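Local coordinates for protein methyl-coenzyme M reductase subunit beta (Methanosarcina barkeri, PDB 1E6Y) that catalyses, as part of the methyl-coenzyme M reductase complex with its nickel cofactor F430, the final, methane-releasing step of methanogenesis from methyl-coenzyme M and coenzyme B, at residues D19-S22 and T26-A29; I34-K39 and S112-I117. All coordinates share one frame; numbering follows the deposited sequence.

Interaction 1: residues D19-S22 and T26-A29; sequences DIMS and TRNA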
ATOM      1  N   ASP E  19      21.925  33.321 -19.273  1.00 11.68           N
ATOM      2  CA  ASP E  19      22.171  31.977 -19.776  1.00 11.63           C
ATOM      3  C   ASP E  19      21.184  31.030 -19.102  1.00 11.43           C
ATOM      4  O   ASP E  19      21.057  31.035 -17.878  1.00 12.03           O
ATOM      5  CB  ASP E  19      23.606  31.555 -19.449  1.00 11.82           C
ATOM      6  CG  ASP E  19      24.055  30.341 -20.240  1.00 12.78           C
ATOM      7  OD1 ASP E  19      23.451  29.262 -20.083  1.00 12.49           O
ATOM      8  OD2 ASP E  19      25.038  30.458 -20.997  1.00 13.62           O
ATOM      9  N   ILE E  20      20.503  30.208 -19.894  1.00 11.32           N
ATOM     10  CA  ILE E  20      19.481  29.320 -19.346  1.00 11.64           C
ATOM     11  C   ILE E  20      20.059  28.282 -18.382  1.00 11.93           C
ATOM     12  O   ILE E  20      19.361  27.808 -17.486  1.00 11.29           O
ATOM     13  CB  ILE E  20      18.675  28.604 -20.461  1.00 11.65           C
ATOM     14  CG1 ILE E  20      19.581  27.681 -21.274  1.00 12.38           C
ATOM     15  CG2 ILE E  20      18.006  29.632 -21.362  1.00 12.43           C
ATOM     16  CD1 ILE E  20      18.823  26.757 -22.195  1.00 12.86           C
ATOM     17  N   MET E  21      21.353  28.002 -18.510  1.00 11.75           N
ATOM     18  CA  MET E  21      22.037  27.091 -17.592  1.00 12.46           C
ATOM     19  C   MET E  21      22.098  27.646 -16.171  1.00 12.31           C
ATOM     20  O   MET E  21      22.136  26.884 -15.203  1.00 11.94           O
ATOM     21  CB  MET E  21      23.456  26.806 -18.083  1.00 13.80           C
ATOM     22  CG  MET E  21      23.514  25.965 -19.340  1.00 15.71           C
ATOM     23  SD  MET E  21      22.853  24.309 -19.081  1.00 17.62           S
ATOM     24  CE  MET E  21      22.159  23.977 -20.697  1.00 18.13           C
ATOM     25  N   SER E  22      22.109  28.971 -16.050  1.00 11.84           N
ATOM     26  CA  SER E  22      22.141  29.619 -14.745  1.00 12.36           C
ATOM     27  C   SER E  22      20.783  29.533 -14.058  1.00 11.88           C
ATOM     28  O   SER E  22      20.659  29.853 -12.878  1.00 12.05           O
ATOM     29  CB  SER E  22      22.553  31.087 -14.892  1.00 13.04           C
ATOM     30  OG  SER E  22      21.511  31.848 -15.471  1.00 15.78           O
ATOM     31  N   THR E  26      19.921  23.198 -10.094  1.00 10.77           N
ATOM     32  CA  THR E  26      21.208  22.716  -9.609  1.00 10.92           C
ATOM     33  C   THR E  26      22.293  23.803  -9.576  1.00 11.07           C
ATOM     34  O   THR E  26      23.376  23.584  -9.031  1.00 11.10           O
ATOM     35  CB  THR E  26      21.703  21.542 -10.475  1.00 11.12           C
ATOM     36  OG1 THR E  26      21.576  21.888 -11.860  1.00 10.77           O
ATOM     37  CG2 THR E  26      20.883  20.286 -10.192  1.00 11.30           C
ATOM     38  N   ARG E  27      22.000  24.969 -10.151  1.00 11.68           N
ATOM     39  CA  ARG E  27      22.963  26.070 -10.191  1.00 11.96           C
ATOM     40  C   ARG E  27      22.413  27.363  -9.615  1.00 12.86           C
ATOM     41  O   ARG E  27      23.184  28.220  -9.159  1.00 13.94           O
ATOM     42  CB  ARG E  27      23.400  26.360 -11.644  1.00 11.50           C
ATOM     43  CG  ARG E  27      24.121  25.198 -12.284  1.00 10.32           C
ATOM     44  CD  ARG E  27      24.703  25.532 -13.670  1.00 10.37           C
ATOM     45  NE  ARG E  27      25.077  24.272 -14.308  1.00  9.90           N
ATOM     46  CZ  ARG E  27      24.247  23.583 -15.123  1.00 10.32           C
ATOM     47  NH1 ARG E  27      24.657  22.430 -15.611  1.00 10.31           N
ATOM     48  NH2 ARG E  27      23.067  24.127 -15.364  1.00 10.53           N
ATOM     49  N   ASN E  28      21.102  27.559  -9.711  1.00 12.90           N
ATOM     50  CA  ASN E  28      20.501  28.846  -9.367  1.00 12.54           C
ATOM     51  C   ASN E  28      20.288  29.002  -7.865  1.00 12.80           C
ATOM     52  O   ASN E  28      19.509  28.266  -7.258  1.00 12.51           O
ATOM     53  CB  ASN E  28      19.170  29.027 -10.105  1.00 12.52           C
ATOM     54  CG  ASN E  28      18.647  30.450 -10.026  1.00 12.84           C
ATOM     55  OD1 ASN E  28      17.958  30.821  -9.075  1.00 12.43           O
ATOM     56  ND2 ASN E  28      18.986  31.261 -11.022  1.00 13.23           N
ATOM     57  N   ALA E  29      20.937  30.008  -7.286  1.00 12.21           N
ATOM     58  CA  ALA E  29      20.874  30.253  -5.848  1.00 12.53           C
ATOM     59  C   ALA E  29      19.471  30.623  -5.368  1.00 11.88           C
ATOM     60  O   ALA E  29      19.043  30.173  -4.307  1.00 12.34           O
ATOM     61  CB  ALA E  29      21.870  31.346  -5.459  1.00 12.65           C
TER
HETATM   62  O   HOH W   1      22.897  30.756 -11.536  1.00 25.25           O

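Interaction 2: residues I34-K39 and S112-I117; sequences IIMDTK and SPKSRI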
ATOM      1  N   ILE E  34      14.428  28.976  -2.573  1.00  9.47           N
ATOM      2  CA  ILE E  34      13.005  28.641  -2.576  1.00  9.50           C
ATOM      3  C   ILE E  34      12.773  27.182  -2.169  1.00  9.67           C
ATOM      4  O   ILE E  34      11.908  26.897  -1.344  1.00 10.17           O
ATOM      5  CB  ILE E  34      12.369  28.914  -3.967  1.00  9.29           C
ATOM      6  CG1 ILE E  34      12.236  30.425  -4.186  1.00 10.06           C
ATOM      7  CG2 ILE E  34      10.996  28.260  -4.072  1.00  9.41           C
ATOM      8  CD1 ILE E  34      11.883  30.809  -5.605  1.00 10.09           C
ATOM      9  N   ILE E  35      13.598  26.278  -2.690  1.00  9.36           N
ATOM     10  CA  ILE E  35      13.511  24.860  -2.346  1.00  9.41           C
ATOM     11  C   ILE E  35      13.842  24.624  -0.872  1.00  9.93           C
ATOM     12  O   ILE E  35      13.089  23.959  -0.161  1.00  9.84           O
ATOM     13  CB  ILE E  35      14.456  24.017  -3.233  1.00  9.28           C
ATOM     14  CG1 ILE E  35      13.953  24.036  -4.680  1.00  9.11           C
ATOM     15  CG2 ILE E  35      14.534  22.576  -2.726  1.00  8.99           C
ATOM     16  CD1 ILE E  35      14.992  23.579  -5.690  1.00 10.83           C
ATOM     17  N   MET E  36      14.928  25.230  -0.401  1.00 10.28           N
ATOM     18  CA  MET E  36      15.325  25.116   1.001  1.00 11.08           C
ATOM     19  C   MET E  36      14.247  25.639   1.953  1.00 11.16           C
ATOM     20  O   MET E  36      13.927  24.990   2.949  1.00 10.63           O
ATOM     21  CB  MET E  36      16.638  25.865   1.244  1.00 11.82           C
ATOM     22  CG  MET E  36      17.058  25.929   2.703  1.00 13.03           C
ATOM     23  SD  MET E  36      17.268  24.308   3.482  1.00 14.77           S
ATOM     24  CE  MET E  36      18.825  23.794   2.759  1.00 13.89           C
ATOM     25  N   ASP E  37      13.686  26.804   1.644  1.00 10.85           N
ATOM     26  CA  ASP E  37      12.638  27.386   2.476  1.00 11.50           C
ATOM     27  C   ASP E  37      11.364  26.550   2.450  1.00 10.76           C
ATOM     28  O   ASP E  37      10.676  26.427   3.461  1.00 10.64           O
ATOM     29  CB  ASP E  37      12.332  28.817   2.027  1.00 12.44           C
ATOM     30  CG  ASP E  37      13.406  29.807   2.454  1.00 15.10           C
ATOM     31  OD1 ASP E  37      14.360  29.410   3.158  1.00 15.87           O
ATOM     32  OD2 ASP E  37      13.302  30.990   2.066  1.00 15.48           O
ATOM     33  N   THR E  38      11.076  25.953   1.298  1.00 10.10           N
ATOM     34  CA  THR E  38       9.941  25.047   1.163  1.00  9.39           C
ATOM     35  C   THR E  38      10.166  23.780   1.985  1.00  9.23           C
ATOM     36  O   THR E  38       9.264  23.312   2.679  1.00  9.47           O
ATOM     37  CB  THR E  38       9.715  24.666  -0.313  1.00  9.54           C
ATOM     38  OG1 THR E  38       9.465  25.854  -1.073  1.00  9.73           O
ATOM     39  CG2 THR E  38       8.524  23.728  -0.454  1.00  9.86           C
ATOM     40  N   LYS E  39      11.392  23.265   1.951  1.00  8.67           N
ATOM     41  CA  LYS E  39      11.734  22.070   2.712  1.00  8.94           C
ATOM     42  C   LYS E  39      11.693  22.315   4.219  1.00  9.29           C
ATOM     43  O   LYS E  39      11.171  21.488   4.967  1.00  9.21           O
ATOM     44  CB  LYS E  39      13.121  21.557   2.315  1.00  8.97           C
ATOM     45  CG  LYS E  39      13.189  20.957   0.915  1.00  8.57           C
ATOM     46  CD  LYS E  39      14.607  20.535   0.562  1.00  7.77           C
ATOM     47  CE  LYS E  39      15.052  19.330   1.376  1.00  8.88           C
ATOM     48  NZ  LYS E  39      16.404  18.858   0.961  1.00  8.67           N
ATOM     49  N   SER E 112      12.539  25.857  10.239  1.00 11.13           N
ATOM     50  CA  SER E 112      13.711  25.223  10.832  1.00 11.15           C
ATOM     51  C   SER E 112      14.971  25.844  10.241  1.00 11.15           C
ATOM     52  O   SER E 112      14.967  26.300   9.095  1.00 10.91           O
ATOM     53  CB  SER E 112      13.701  23.718  10.545  1.00 10.74           C
ATOM     54  OG  SER E 112      12.800  23.041  11.402  1.00 11.03           O
ATOM     55  N   PRO E 113      16.072  25.852  11.008  1.00 11.13           N
ATOM     56  CA  PRO E 113      17.369  26.227  10.436  1.00 11.35           C
ATOM     57  C   PRO E 113      17.774  25.276   9.312  1.00 11.77           C
ATOM     58  O   PRO E 113      17.417  24.097   9.335  1.00 11.34           O
ATOM     59  CB  PRO E 113      18.322  26.131  11.625  1.00 11.35           C
ATOM     60  CG  PRO E 113      17.681  25.119  12.527  1.00 10.67           C
ATOM     61  CD  PRO E 113      16.205  25.361  12.393  1.00 10.70           C
ATOM     62  N   LYS E 114      18.514  25.793   8.336  1.00 12.59           N
ATOM     63  CA  LYS E 114      18.993  24.991   7.212  1.00 13.27           C
ATOM     64  C   LYS E 114      19.747  23.746   7.662  1.00 12.97           C
ATOM     65  O   LYS E 114      19.714  22.720   6.987  1.00 12.23           O
ATOM     66  CB  LYS E 114      19.891  25.830   6.297  1.00 16.19           C
ATOM     67  CG  LYS E 114      19.117  26.699   5.330  1.00 19.75           C
ATOM     68  CD  LYS E 114      20.006  27.689   4.599  1.00 21.73           C
ATOM     69  CE  LYS E 114      19.190  28.458   3.563  1.00 23.47           C
ATOM     70  NZ  LYS E 114      19.872  29.678   3.042  1.00 24.70           N
ATOM     71  N   SER E 115      20.367  23.824   8.835  1.00 11.39           N
ATOM     72  CA  SER E 115      21.126  22.709   9.384  1.00 10.99           C
ATOM     73  C   SER E 115      20.302  21.428   9.547  1.00 10.41           C
ATOM     74  O   SER E 115      20.840  20.329   9.403  1.00 10.41           O
ATOM     75  CB  SER E 115      21.749  23.099  10.731  1.00 10.72           C
ATOM     76  OG  SER E 115      20.756  23.474  11.670  1.00 10.93           O
ATOM     77  N   ARG E 116      19.008  21.559   9.841  1.00 10.50           N
ATOM     78  CA  ARG E 116      18.159  20.368   9.986  1.00  9.94           C
ATOM     79  C   ARG E 116      17.909  19.705   8.633  1.00 10.20           C
ATOM     80  O   ARG E 116      17.849  18.476   8.565  1.00 10.25           O
ATOM     81  CB  ARG E 116      16.844  20.700  10.681  1.00  9.81           C
ATOM     82  CG  ARG E 116      17.018  21.202  12.110  1.00  8.87           C
ATOM     83  CD  ARG E 116      15.694  21.274  12.846  1.00  8.60           C
ATOM     84  NE  ARG E 116      15.821  21.707  14.240  1.00 10.61           N
ATOM     85  CZ  ARG E 116      16.239  20.926  15.243  1.00  9.81           C
ATOM     86  NH1 ARG E 116      16.288  21.478  16.461  1.00 11.01           N
ATOM     87  NH2 ARG E 116      16.601  19.676  15.075  1.00 10.24           N
ATOM     88  N   ILE E 117      17.849  20.504   7.572  1.00 10.38           N
ATOM     89  CA  ILE E 117      17.701  19.981   6.221  1.00 10.80           C
ATOM     90  C   ILE E 117      19.032  19.411   5.719  1.00 10.82           C
ATOM     91  O   ILE E 117      19.066  18.347   5.095  1.00 10.47           O
ATOM     92  CB  ILE E 117      17.196  21.090   5.263  1.00 11.14           C
ATOM     93  CG1 ILE E 117      15.774  21.501   5.658  1.00 11.62           C
ATOM     94  CG2 ILE E 117      17.247  20.620   3.813  1.00 11.79           C
ATOM     95  CD1 ILE E 117      14.782  20.341   5.727  1.00 11.92           C
TER
HETATM   96  O   HOH W   2      16.991  29.993   1.908  1.00 31.52           O
HETATM   97  O   HOH W   3      17.455  17.234   3.092  1.00  9.45           O

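Interaction 1: residues D19-S22 and T26-A29
Arg-27 runs its side chain alongside that of Met-21, both heading the same way, and brings an edge of its guanidinium to the Met-21 carbonyl. The bond from Arg-27 NH2 to Met-21 O measures 2.9 Å and is moderately bent (148° at the hydrogen), with the acceptor slightly tilted from the guanidinium plane. The arginine is straight through its methylenes, and Arg-27 CD passes 3.3 Å from Met-21 O, while chi4 of 93° swings the terminal group across the run of the chain. The sulfur Met-21 SD comes within 3.7 Å of Arg-27 NH2. That nitrogen also forms a salt bridge with Glu-230 of helix 228-241, and NH1 donates to Val-91 O of the second subunit, so NH1 and NH2 are both held, NH2 by two partners. One residue on, Asn-28 caps the start of helix 29-40: its OD1 takes the backbone N of Ile-31, and its ND2 reaches back to Ser-22 O at 2.9 Å. With CG anti to the backbone N (chi1 -168°), the amide lies where it can serve both tasks, and Ser-22 O sits in the amide plane. The loop from strand 13-19 into this helix is thereby stitched across its own neck. A water donates to Ser-22 O as well, at 2.8 Å. The 3-10 turn carrying these carbonyls is itself braced by an Asx turn, Met-21 N donating to Asp-19 OD1, and by Ser-22 OG, which donates to Asp-19 O at 2.6 Å in the carbonyl plane.

Interaction 2: residues I34-K39 and S112-I117
No aromatic ring comes between Met-36 and its partners Lys-114 and Ile-117; the flat groups that matter on helix 29-40 are the Ile-34 carbonyl and the Asp-37 carboxylate. The Ile-34 carbonyl is approached from opposite faces by Thr-38 N and by Thr-38 OG1, the hydroxyl lying above the plane at 2.7 Å from Ile-34 O. The Asp-37 carboxylate uses OD1 for a salt bridge with Arg-40 NE, and the same OD1 accepts from a water. Helix 29-40 here packs against the short helix 114-118. The first leads into strand 41-45 and the second follows strand 107-111, antiparallel neighbours in the four-stranded sheet, so the two helices meet at one end of that sheet. Met-36 and Ile-117 carry the packing: Met-36 CG stands anti to the backbone N (chi1 174°), which sends the side chain toward helix 114-118, and bends at chi2 and chi3 turn its tip along Ile-117. Lys-114, stretched out past CG, lies obliquely across the methionine, so tightly that Met-36 CG is 3.4 Å from Lys-114 CE. Met-36 SD rests 3.7 Å from Ile-117 CB, the two side chains running antiparallel, one past the other. The CG2 methyl of Ile-117, which Met-36 CE also touches, meets the end of Lys-39, whose CE comes to 3.5 Å from Ile-117 CG2. A bend at chi3 (70°) helps bring the ammonium round to Gly-120 O of the second subunit, its main polar partner. Lys-39 NZ also donates to a water at 2.9 Å, and that same water stands 2.8 Å from Ile-117 O.

Helix 29-40 connects the two contacts: interaction 1 secures its start, and interaction 2 uses its last turns. Their centres lie about 19 Å apart, with the nearest atoms about 5 Å from each other but not touching. Interaction 1 is a surface contact local in sequence, held by side-chain nitrogens on backbone carbonyls of the preceding turn. Interaction 2 is partly buried, brings together residues more than seventy positions apart, and depends on methionine, isoleucine and lysine methylenes, with no direct hydrogen bond between its segments. Both border the second subunit, to which each sends a basic side chain that donates to a backbone carbonyl.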